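Local atomic coordinates of erythrocyte binding antigen 140 (Plasmodium falciparum, PDB entry 4GF2), a protein that probably binds a receptor on the host red cell, its two Duffy-binding-like (DBL) domains forming an adhesive region used in erythrocyte invasion. Residues V34-R39 against N177-E182; N322-N327 against R344-C349; R481-W486 against N564-E569. The protein carries 3 engineered substitutions. All coordinates share one frame; numbering follows the deposited sequence.

Interaction 1 of 3, residues V34-R39 against N177-E182; sequences VCVPDR and NLWIKE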
loop_
_atom_site.group_PDB
_atom_site.type_symbol
_atom_site.label_atom_id
_atom_site.label_comp_id
_atom_site.label_asym_id
_atom_site.label_seq_id
_atom_site.Cartn_x
_atom_site.Cartn_y
_atom_site.Cartn_z
ATOM N N VAL A 34 -19.175 11.271 -18.499
ATOM C CA VAL A 34 -19.735 10.081 -19.131
ATOM C C VAL A 34 -18.629 9.068 -19.409
ATOM O O VAL A 34 -17.468 9.439 -19.572
ATOM C CB VAL A 34 -20.447 10.410 -20.464
ATOM C CG1 VAL A 34 -21.709 11.218 -20.217
ATOM C CG2 VAL A 34 -19.506 11.146 -21.411
ATOM N N CYS A 35 -19.002 7.791 -19.460
ATOM C CA CYS A 35 -18.065 6.718 -19.765
ATOM C C CYS A 35 -18.467 6.037 -21.064
ATOM O O CYS A 35 -19.517 5.399 -21.144
ATOM C CB CYS A 35 -18.035 5.688 -18.636
ATOM S SG CYS A 35 -17.383 6.316 -17.075
ATOM N N VAL A 36 -17.616 6.168 -22.075
ATOM C CA VAL A 36 -17.891 5.623 -23.393
ATOM C C VAL A 36 -17.020 4.399 -23.665
ATOM O O VAL A 36 -15.837 4.386 -23.331
ATOM C CB VAL A 36 -17.620 6.677 -24.476
ATOM C CG1 VAL A 36 -17.978 6.137 -25.848
ATOM C CG2 VAL A 36 -18.403 7.945 -24.179
ATOM N N PRO A 37 -17.604 3.357 -24.271
ATOM C CA PRO A 37 -16.801 2.182 -24.620
ATOM C C PRO A 37 -15.948 2.440 -25.856
ATOM O O PRO A 37 -16.384 3.130 -26.778
ATOM C CB PRO A 37 -17.859 1.113 -24.906
ATOM C CG PRO A 37 -19.048 1.877 -25.369
ATOM C CD PRO A 37 -19.022 3.191 -24.637
ATOM N N ASP A 38 -14.738 1.897 -25.874
ATOM C CA ASP A 38 -13.848 2.093 -27.007
ATOM C C ASP A 38 -14.511 1.575 -28.286
ATOM O O ASP A 38 -14.257 2.079 -29.383
ATOM C CB ASP A 38 -12.516 1.384 -26.762
ATOM C CG ASP A 38 -11.377 2.001 -27.545
ATOM O OD1 ASP A 38 -11.464 3.202 -27.867
ATOM O OD2 ASP A 38 -10.391 1.288 -27.832
ATOM N N ARG A 39 -15.373 0.576 -28.141
ATOM C CA ARG A 39 -16.089 0.039 -29.290
ATOM C C ARG A 39 -16.884 1.147 -29.973
ATOM O O ARG A 39 -16.943 1.212 -31.200
ATOM C CB ARG A 39 -17.021 -1.099 -28.875
ATOM C CG ARG A 39 -17.816 -1.687 -30.046
ATOM C CD ARG A 39 -19.007 -2.505 -29.576
ATOM N NE ARG A 39 -19.760 -1.807 -28.540
ATOM C CZ ARG A 39 -20.571 -0.775 -28.755
ATOM N NH1 ARG A 39 -20.753 -0.300 -29.978
ATOM N NH2 ARG A 39 -21.200 -0.217 -27.733
ATOM N N ASN A 177 -29.042 2.008 -21.075
ATOM C CA ASN A 177 -29.412 0.666 -20.651
ATOM C C ASN A 177 -28.485 -0.348 -21.318
ATOM O O ASN A 177 -27.930 -1.232 -20.661
ATOM C CB ASN A 177 -30.875 0.368 -20.994
ATOM C CG ASN A 177 -31.849 1.311 -20.291
ATOM O OD1 ASN A 177 -31.542 2.480 -20.048
ATOM N ND2 ASN A 177 -33.031 0.799 -19.962
ATOM N N LEU A 178 -28.304 -0.198 -22.627
ATOM C CA LEU A 178 -27.439 -1.089 -23.388
ATOM C C LEU A 178 -25.985 -0.978 -22.935
ATOM O O LEU A 178 -25.286 -1.983 -22.850
ATOM C CB LEU A 178 -27.545 -0.792 -24.886
ATOM C CG LEU A 178 -28.920 -1.040 -25.511
ATOM C CD1 LEU A 178 -28.956 -0.599 -26.970
ATOM C CD2 LEU A 178 -29.304 -2.502 -25.387
ATOM N N TRP A 179 -25.532 0.236 -22.634
ATOM C CA TRP A 179 -24.145 0.432 -22.211
ATOM C C TRP A 179 -23.887 -0.202 -20.849
ATOM O O TRP A 179 -22.876 -0.872 -20.652
ATOM C CB TRP A 179 -23.776 1.913 -22.179
ATOM C CG TRP A 179 -23.437 2.469 -23.525
ATOM C CD1 TRP A 179 -23.700 1.901 -24.739
ATOM C CD2 TRP A 179 -22.760 3.702 -23.798
ATOM N NE1 TRP A 179 -23.238 2.710 -25.751
ATOM C CE2 TRP A 179 -22.655 3.821 -25.199
ATOM C CE3 TRP A 179 -22.238 4.721 -22.996
ATOM C CZ2 TRP A 179 -22.049 4.914 -25.811
ATOM C CZ3 TRP A 179 -21.640 5.807 -23.607
ATOM C CH2 TRP A 179 -21.551 5.896 -25.000
ATOM N N ILE A 180 -24.807 0.001 -19.914
ATOM C CA ILE A 180 -24.676 -0.601 -18.593
ATOM C C ILE A 180 -24.557 -2.124 -18.718
ATOM O O ILE A 180 -23.685 -2.740 -18.106
ATOM C CB ILE A 180 -25.859 -0.216 -17.681
ATOM C CG1 ILE A 180 -25.686 1.225 -17.189
ATOM C CG2 ILE A 180 -25.949 -1.154 -16.488
ATOM C CD1 ILE A 180 -26.793 1.715 -16.275
ATOM N N LYS A 181 -25.425 -2.722 -19.527
ATOM C CA LYS A 181 -25.408 -4.164 -19.738
ATOM C C LYS A 181 -24.071 -4.620 -20.309
ATOM O O LYS A 181 -23.491 -5.606 -19.848
ATOM C CB LYS A 181 -26.531 -4.576 -20.693
ATOM C CG LYS A 181 -27.905 -4.705 -20.050
ATOM C CD LYS A 181 -28.994 -4.455 -21.079
ATOM C CE LYS A 181 -30.228 -5.282 -20.821
ATOM N NZ LYS A 181 -31.245 -5.046 -21.883
ATOM N N GLU A 182 -23.596 -3.910 -21.329
ATOM C CA GLU A 182 -22.335 -4.248 -21.973
ATOM C C GLU A 182 -21.202 -4.123 -20.963
ATOM O O GLU A 182 -20.379 -5.027 -20.824
ATOM C CB GLU A 182 -22.070 -3.334 -23.179
ATOM C CG GLU A 182 -20.758 -3.644 -23.912
ATOM C CD GLU A 182 -20.461 -2.685 -25.054
ATOM O OE1 GLU A 182 -21.194 -1.685 -25.209
ATOM O OE2 GLU A 182 -19.488 -2.934 -25.801
#
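Arg39 and Glu182 meet in a side-on, two-pronged salt bridge: Arg39 NE donates to Glu182 OE2 at 3.0 Å, nearly straight at 175°, and Arg39 NH2 donates to Glu182 OE1 at 2.9 Å. Both oxygens are met on their syn side, and both lie close to the guanidinium plane, although the two flat groups are turned 30° against each other. Glu182 arrives fully extended, whereas the Arg39 chain bends at its third torsion, which presents the NE edge to the carboxylate. Arg39 NH2 is shared with Asp96 of helix 83-101, its strongest polar partner, and NH1 bonds Ser93. Asp96 accepts from Trp179 NE1 as well, so one carboxylate holds both the guanidinium and the indole N-H.

This buried junction lies in the N-terminal DBL domain, where the second strand of a two-stranded antiparallel hairpin passes at Pro37, the N-cap, into helix 38-41. Disulfide Cys35-Cys25 ties the two strands together. Helix segment 177-182 runs steeply across strand 34-37.

Over one face of the Trp179 six-membered ring sits Pro37 CD, 3.5 Å from the centroid and 5° off the normal, a CH-pi contact. Val36 reaches the far end of the indole, its CG1 lying 3.7 Å from Trp179 CH2, while Cys35 O comes within 3.3 Å of Trp179 CZ3.

Interaction 2 of 3, residues N322-N327 against R344-C349; sequences NEKSWN and RRQTLC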
loop_
_atom_site.group_PDB
_atom_site.type_symbol
_atom_site.label_atom_id
_atom_site.label_comp_id
_atom_site.label_asym_id
_atom_site.label_seq_id
_atom_site.Cartn_x
_atom_site.Cartn_y
_atom_site.Cartn_z
ATOM N N ASN A 322 21.224 -14.909 26.122
ATOM C CA ASN A 322 22.561 -14.353 26.275
ATOM C C ASN A 322 22.494 -12.839 26.161
ATOM O O ASN A 322 21.613 -12.299 25.494
ATOM C CB ASN A 322 23.502 -14.893 25.199
ATOM C CG ASN A 322 23.692 -16.390 25.287
ATOM O OD1 ASN A 322 23.725 -16.962 26.376
ATOM N ND2 ASN A 322 23.824 -17.036 24.134
ATOM N N GLU A 323 23.432 -12.156 26.802
ATOM C CA GLU A 323 23.476 -10.704 26.739
ATOM C C GLU A 323 24.703 -10.250 25.958
ATOM O O GLU A 323 25.834 -10.612 26.288
ATOM C CB GLU A 323 23.441 -10.083 28.144
ATOM C CG GLU A 323 24.295 -10.781 29.205
ATOM C CD GLU A 323 25.766 -10.407 29.137
ATOM O OE1 GLU A 323 26.086 -9.306 28.640
ATOM O OE2 GLU A 323 26.604 -11.217 29.588
ATOM N N LYS A 324 24.469 -9.482 24.900
ATOM C CA LYS A 324 25.559 -8.904 24.127
ATOM C C LYS A 324 26.136 -7.705 24.862
ATOM O O LYS A 324 25.425 -7.001 25.581
ATOM C CB LYS A 324 25.084 -8.480 22.733
ATOM C CG LYS A 324 24.870 -9.637 21.772
ATOM C CD LYS A 324 24.885 -9.174 20.320
ATOM C CE LYS A 324 24.798 -10.357 19.362
ATOM N NZ LYS A 324 24.915 -9.952 17.934
ATOM N N SER A 325 27.432 -7.482 24.684
ATOM C CA SER A 325 28.079 -6.311 25.248
ATOM C C SER A 325 27.674 -5.078 24.457
ATOM O O SER A 325 27.188 -5.181 23.331
ATOM C CB SER A 325 29.601 -6.469 25.211
ATOM O OG SER A 325 30.027 -7.524 26.054
ATOM N N TRP A 326 27.866 -3.910 25.054
ATOM C CA TRP A 326 27.712 -2.665 24.323
ATOM C C TRP A 326 28.844 -2.563 23.314
ATOM O O TRP A 326 29.976 -2.950 23.599
ATOM C CB TRP A 326 27.721 -1.480 25.284
ATOM C CG TRP A 326 26.429 -1.340 26.021
ATOM C CD1 TRP A 326 25.943 -2.168 26.991
ATOM C CD2 TRP A 326 25.447 -0.317 25.839
ATOM N NE1 TRP A 326 24.720 -1.721 27.427
ATOM C CE2 TRP A 326 24.391 -0.585 26.733
ATOM C CE3 TRP A 326 25.357 0.803 25.007
ATOM C CZ2 TRP A 326 23.262 0.224 26.818
ATOM C CZ3 TRP A 326 24.236 1.605 25.095
ATOM C CH2 TRP A 326 23.203 1.311 25.993
ATOM N N ASN A 327 28.529 -2.060 22.127
ATOM C CA ASN A 327 29.504 -1.952 21.054
ATOM C C ASN A 327 29.985 -0.518 20.883
ATOM O O ASN A 327 29.245 0.337 20.411
ATOM C CB ASN A 327 28.898 -2.467 19.747
ATOM C CG ASN A 327 29.820 -2.282 18.559
ATOM O OD1 ASN A 327 31.020 -2.060 18.714
ATOM N ND2 ASN A 327 29.261 -2.372 17.360
ATOM N N ARG A 344 20.217 -3.740 22.502
ATOM C CA ARG A 344 18.875 -3.681 21.945
ATOM C C ARG A 344 18.906 -3.178 20.500
ATOM O O ARG A 344 18.173 -3.675 19.650
ATOM C CB ARG A 344 18.003 -2.768 22.814
ATOM C CG ARG A 344 16.571 -2.596 22.334
ATOM C CD ARG A 344 15.915 -1.397 23.008
ATOM N NE ARG A 344 16.768 -0.214 22.928
ATOM C CZ ARG A 344 16.973 0.494 21.822
ATOM N NH1 ARG A 344 16.383 0.153 20.679
ATOM N NH2 ARG A 344 17.776 1.547 21.856
ATOM N N ARG A 345 19.762 -2.200 20.222
ATOM C CA ARG A 345 19.879 -1.646 18.874
ATOM C C ARG A 345 20.587 -2.619 17.937
ATOM O O ARG A 345 20.273 -2.692 16.747
ATOM C CB ARG A 345 20.625 -0.312 18.913
ATOM C CG ARG A 345 21.005 0.246 17.541
ATOM C CD ARG A 345 19.785 0.561 16.693
ATOM N NE ARG A 345 20.159 1.041 15.362
ATOM C CZ ARG A 345 20.406 0.259 14.316
ATOM N NH1 ARG A 345 20.324 -1.060 14.421
ATOM N NH2 ARG A 345 20.738 0.796 13.154
ATOM N N GLN A 346 21.542 -3.363 18.481
ATOM C CA GLN A 346 22.303 -4.340 17.712
ATOM C C GLN A 346 21.426 -5.497 17.255
ATOM O O GLN A 346 21.740 -6.169 16.276
ATOM C CB GLN A 346 23.453 -4.896 18.557
ATOM C CG GLN A 346 24.464 -3.859 19.004
ATOM C CD GLN A 346 25.504 -4.429 19.949
ATOM O OE1 GLN A 346 25.956 -5.562 19.784
ATOM N NE2 GLN A 346 25.887 -3.645 20.947
ATOM N N THR A 347 20.336 -5.734 17.977
ATOM C CA THR A 347 19.464 -6.872 17.699
ATOM C C THR A 347 18.061 -6.433 17.274
ATOM O O THR A 347 17.128 -7.231 17.283
ATOM C CB THR A 347 19.348 -7.787 18.927
ATOM O OG1 THR A 347 18.652 -7.102 19.976
ATOM C CG2 THR A 347 20.730 -8.198 19.421
ATOM N N LEU A 348 17.924 -5.165 16.900
ATOM C CA LEU A 348 16.644 -4.613 16.456
ATOM C C LEU A 348 16.104 -5.338 15.221
ATOM O O LEU A 348 16.833 -5.582 14.261
ATOM C CB LEU A 348 16.816 -3.125 16.145
ATOM C CG LEU A 348 15.612 -2.361 15.594
ATOM C CD1 LEU A 348 14.536 -2.213 16.646
ATOM C CD2 LEU A 348 16.051 -1.002 15.081
ATOM N N CYS A 349 14.818 -5.673 15.252
ATOM C CA CYS A 349 14.182 -6.363 14.136
ATOM C C CYS A 349 13.800 -5.403 13.016
ATOM O O CYS A 349 12.968 -4.516 13.199
ATOM C CB CYS A 349 12.938 -7.113 14.615
ATOM S SG CYS A 349 11.920 -7.764 13.272
#
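The side-chain amide of Gln346 reaches the backbone of the 322-327 loop, where Gln346 NE2 donates to Ser325 O at 3.1 Å. The bond is moderately bent, with an N-H...O angle of 152°; NE2 lies in the carbonyl plane of Ser325, while the accepting oxygen is tilted 19° from the amide plane of Gln346. Asn327 N is 3.3 Å from Gln346 NE2, but both are donors, so this approach is no hydrogen bond. Asn327 CB packs against the same nitrogen, at 3.4 Å from Gln346 NE2. At the other arm of the amide, the extended Lys324 chain passes obliquely, its CD 3.8 Å from Gln346 OE1.

Gln346 attains this reach because its chain is extended beyond CG (chi2 174°) from the last residue of helix 343-346. Gln346 NE2 also donates to Glu341 O, and a backbone hydrogen bond links Asn327 with Glu341, so the amide and the loop share a neighbour. Asn327 OD1 turns to Ala329 N instead. Beyond the helix, Cys349 is joined by a disulfide to Cys316, tying the chain that follows the helix to the region ahead of the loop.

The contact thus joins a surface loop to a short helix in the C-terminal DBL region. With two carbonyl oxygens as acceptors for NE2, the amide nitrogen bridges separate backbone segments; the polar part of the contact is a neutral amide donating to main-chain carbonyls, with the aliphatic parts of Lys324 and Asn327 packed beside it.

Interaction 3 of 3, residues R481-W486 against N564-E569; sequences RWFKEW and NVYLKE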
loop_
_atom_site.group_PDB
_atom_site.type_symbol
_atom_site.label_atom_id
_atom_site.label_comp_id
_atom_site.label_asym_id
_atom_site.label_seq_id
_atom_site.Cartn_x
_atom_site.Cartn_y
_atom_site.Cartn_z
ATOM N N ARG A 481 19.692 9.456 24.203
ATOM C CA ARG A 481 18.759 8.416 24.609
ATOM C C ARG A 481 19.524 7.160 24.993
ATOM O O ARG A 481 19.175 6.482 25.960
ATOM C CB ARG A 481 17.777 8.099 23.485
ATOM C CG ARG A 481 17.011 9.307 22.973
ATOM C CD ARG A 481 15.825 8.886 22.124
ATOM N NE ARG A 481 16.158 7.816 21.183
ATOM C CZ ARG A 481 16.482 7.994 19.904
ATOM N NH1 ARG A 481 16.531 9.212 19.375
ATOM N NH2 ARG A 481 16.758 6.941 19.146
ATOM N N TRP A 482 20.573 6.858 24.236
ATOM C CA TRP A 482 21.364 5.658 24.471
ATOM C C TRP A 482 22.173 5.782 25.748
ATOM O O TRP A 482 22.256 4.839 26.530
ATOM C CB TRP A 482 22.294 5.389 23.287
ATOM C CG TRP A 482 21.566 4.944 22.072
ATOM C CD1 TRP A 482 20.223 4.712 21.958
ATOM C CD2 TRP A 482 22.133 4.664 20.787
ATOM N NE1 TRP A 482 19.921 4.308 20.682
ATOM C CE2 TRP A 482 21.075 4.271 19.945
ATOM C CE3 TRP A 482 23.430 4.709 20.270
ATOM C CZ2 TRP A 482 21.277 3.929 18.613
ATOM C CZ3 TRP A 482 23.626 4.368 18.949
ATOM C CH2 TRP A 482 22.556 3.982 18.135
ATOM N N PHE A 483 22.773 6.950 25.946
ATOM C CA PHE A 483 23.584 7.212 27.128
ATOM C C PHE A 483 22.790 6.891 28.393
ATOM O O PHE A 483 23.275 6.192 29.283
ATOM C CB PHE A 483 24.024 8.679 27.147
ATOM C CG PHE A 483 25.064 8.998 28.191
ATOM C CD1 PHE A 483 25.754 7.990 28.847
ATOM C CD2 PHE A 483 25.346 10.312 28.517
ATOM C CE1 PHE A 483 26.706 8.292 29.803
ATOM C CE2 PHE A 483 26.296 10.618 29.473
ATOM C CZ PHE A 483 26.976 9.607 30.116
ATOM N N LYS A 484 21.565 7.402 28.464
ATOM C CA LYS A 484 20.686 7.130 29.595
ATOM C C LYS A 484 20.342 5.644 29.676
ATOM O O LYS A 484 20.307 5.068 30.762
ATOM C CB LYS A 484 19.404 7.961 29.496
ATOM C CG LYS A 484 18.144 7.174 29.810
ATOM C CD LYS A 484 16.926 8.076 29.933
ATOM C CE LYS A 484 15.652 7.333 29.563
ATOM N NZ LYS A 484 15.505 6.047 30.299
ATOM N N GLU A 485 20.081 5.029 28.525
ATOM C CA GLU A 485 19.781 3.602 28.475
ATOM C C GLU A 485 20.947 2.815 29.062
ATOM O O GLU A 485 20.754 1.821 29.762
ATOM C CB GLU A 485 19.513 3.156 27.032
ATOM C CG GLU A 485 19.009 1.718 26.897
ATOM C CD GLU A 485 18.793 1.296 25.447
ATOM O OE1 GLU A 485 18.905 2.155 24.545
ATOM O OE2 GLU A 485 18.507 0.101 25.209
ATOM N N TRP A 486 22.161 3.271 28.770
ATOM C CA TRP A 486 23.362 2.629 29.284
ATOM C C TRP A 486 23.425 2.771 30.801
ATOM O O TRP A 486 23.746 1.817 31.509
ATOM C CB TRP A 486 24.606 3.244 28.642
ATOM C CG TRP A 486 25.889 2.706 29.188
ATOM C CD1 TRP A 486 26.657 1.720 28.649
ATOM C CD2 TRP A 486 26.556 3.129 30.382
ATOM N NE1 TRP A 486 27.763 1.501 29.433
ATOM C CE2 TRP A 486 27.724 2.354 30.505
ATOM C CE3 TRP A 486 26.280 4.087 31.362
ATOM C CZ2 TRP A 486 28.611 2.502 31.566
ATOM C CZ3 TRP A 486 27.163 4.235 32.416
ATOM C CH2 TRP A 486 28.313 3.447 32.508
ATOM N N ASN A 564 27.712 13.037 34.394
ATOM C CA ASN A 564 27.297 12.141 35.469
ATOM C C ASN A 564 26.041 12.641 36.178
ATOM O O ASN A 564 25.344 11.870 36.840
ATOM C CB ASN A 564 28.437 11.921 36.470
ATOM C CG ASN A 564 28.967 13.214 37.051
ATOM O OD1 ASN A 564 28.372 14.276 36.880
ATOM N ND2 ASN A 564 30.096 13.129 37.749
ATOM N N VAL A 565 25.748 13.929 36.033
ATOM C CA VAL A 565 24.522 14.491 36.585
ATOM C C VAL A 565 23.349 14.134 35.687
ATOM O O VAL A 565 22.294 13.710 36.159
ATOM C CB VAL A 565 24.609 16.020 36.729
ATOM C CG1 VAL A 565 23.231 16.609 36.997
ATOM C CG2 VAL A 565 25.586 16.393 37.837
ATOM N N TYR A 566 23.541 14.311 34.387
ATOM C CA TYR A 566 22.535 13.934 33.407
ATOM C C TYR A 566 22.080 12.496 33.634
ATOM O O TYR A 566 20.892 12.188 33.531
ATOM C CB TYR A 566 23.094 14.099 31.995
ATOM C CG TYR A 566 22.263 13.438 30.920
ATOM C CD1 TYR A 566 21.222 14.116 30.303
ATOM C CD2 TYR A 566 22.527 12.136 30.521
ATOM C CE1 TYR A 566 20.463 13.512 29.316
ATOM C CE2 TYR A 566 21.776 11.524 29.538
ATOM C CZ TYR A 566 20.747 12.215 28.939
ATOM O OH TYR A 566 20.002 11.600 27.961
ATOM N N LEU A 567 23.025 11.618 33.957
ATOM C CA LEU A 567 22.702 10.219 34.203
ATOM C C LEU A 567 21.838 10.060 35.448
ATOM O O LEU A 567 20.743 9.507 35.378
ATOM C CB LEU A 567 23.976 9.383 34.349
ATOM C CG LEU A 567 24.734 9.054 33.062
ATOM C CD1 LEU A 567 25.944 8.189 33.377
ATOM C CD2 LEU A 567 23.832 8.356 32.054
ATOM N N LYS A 568 22.332 10.549 36.584
ATOM C CA LYS A 568 21.623 10.397 37.853
ATOM C C LYS A 568 20.180 10.884 37.755
ATOM O O LYS A 568 19.304 10.386 38.460
ATOM C CB LYS A 568 22.349 11.147 38.975
ATOM C CG LYS A 568 22.931 10.248 40.062
ATOM C CD LYS A 568 22.401 10.620 41.444
ATOM C CE LYS A 568 20.917 10.317 41.579
ATOM N NZ LYS A 568 20.382 10.682 42.918
ATOM N N GLU A 569 19.935 11.854 36.880
ATOM C CA GLU A 569 18.594 12.404 36.711
ATOM C C GLU A 569 17.738 11.560 35.770
ATOM O O GLU A 569 16.692 11.044 36.164
ATOM C CB GLU A 569 18.667 13.840 36.191
ATOM C CG GLU A 569 19.207 14.835 37.206
ATOM C CD GLU A 569 19.088 16.270 36.734
ATOM O OE1 GLU A 569 18.792 16.480 35.538
ATOM O OE2 GLU A 569 19.284 17.189 37.559
#
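Phe483 (chi1 -170°) and Tyr566 both carry CG anti to the backbone N, and each projects its ring toward the other helix. Leu567 has CG anti to the carbonyl carbon, and its CD2 methyl lies over one face of the Phe483 ring, 3.8 Å from the centroid and 15° off the normal, a CH-pi contact. The leucine crosses the phenylalanine at about a right angle; its CD1 also reaches Phe483 CZ at 3.7 Å and approaches Trp486 CZ3 at 4.2 Å. The two aromatic rings, with planes 19° apart, are slid so far past each other that they barely overlap, and touch chiefly through Phe483 CD2 and Tyr566 CE2 at 3.9 Å.

Segments 481-486 and 564-569 cross with axes 9.4 Å apart, a helix-helix packing of long helix 478-508, part of the C-terminal DBL domain, against short helix 563-570. Nearby, Tyr566 OH bonds Leu480 O and Ser571 OG bonds Lys484 O, while Trp486 NE1 turns to Glu535 on helix 518-548.

Between the two segments, cohesion is therefore apolar, through dispersion and methyl-to-ring contact; the tyrosine hydroxyl finds its polar partner one residue before segment 481-486.

Overall arrangement
Interaction 1 belongs to the N-terminal DBL domain, interactions 2 and 3 to the C-terminal DBL region beyond the chain's centre. The centre of interaction 1 lies about 62 Å from that of interaction 2 and about 70 Å from that of interaction 3; the nearest atoms are about 44 Å and about 50 Å away. Interactions 2 and 3 are neighbours, their centres about 18 Å apart: Arg344 NE forms a salt bridge with Glu485 OE2 at 2.9 Å, and the Trp326 and Trp486 rings meet edge-to-face. Helix 478-508 thus connects the two contacts, meeting the 322-349 region and helix 563-570. Glycerols near Glu182 and Thr347 probably came from the crystallisation liquor.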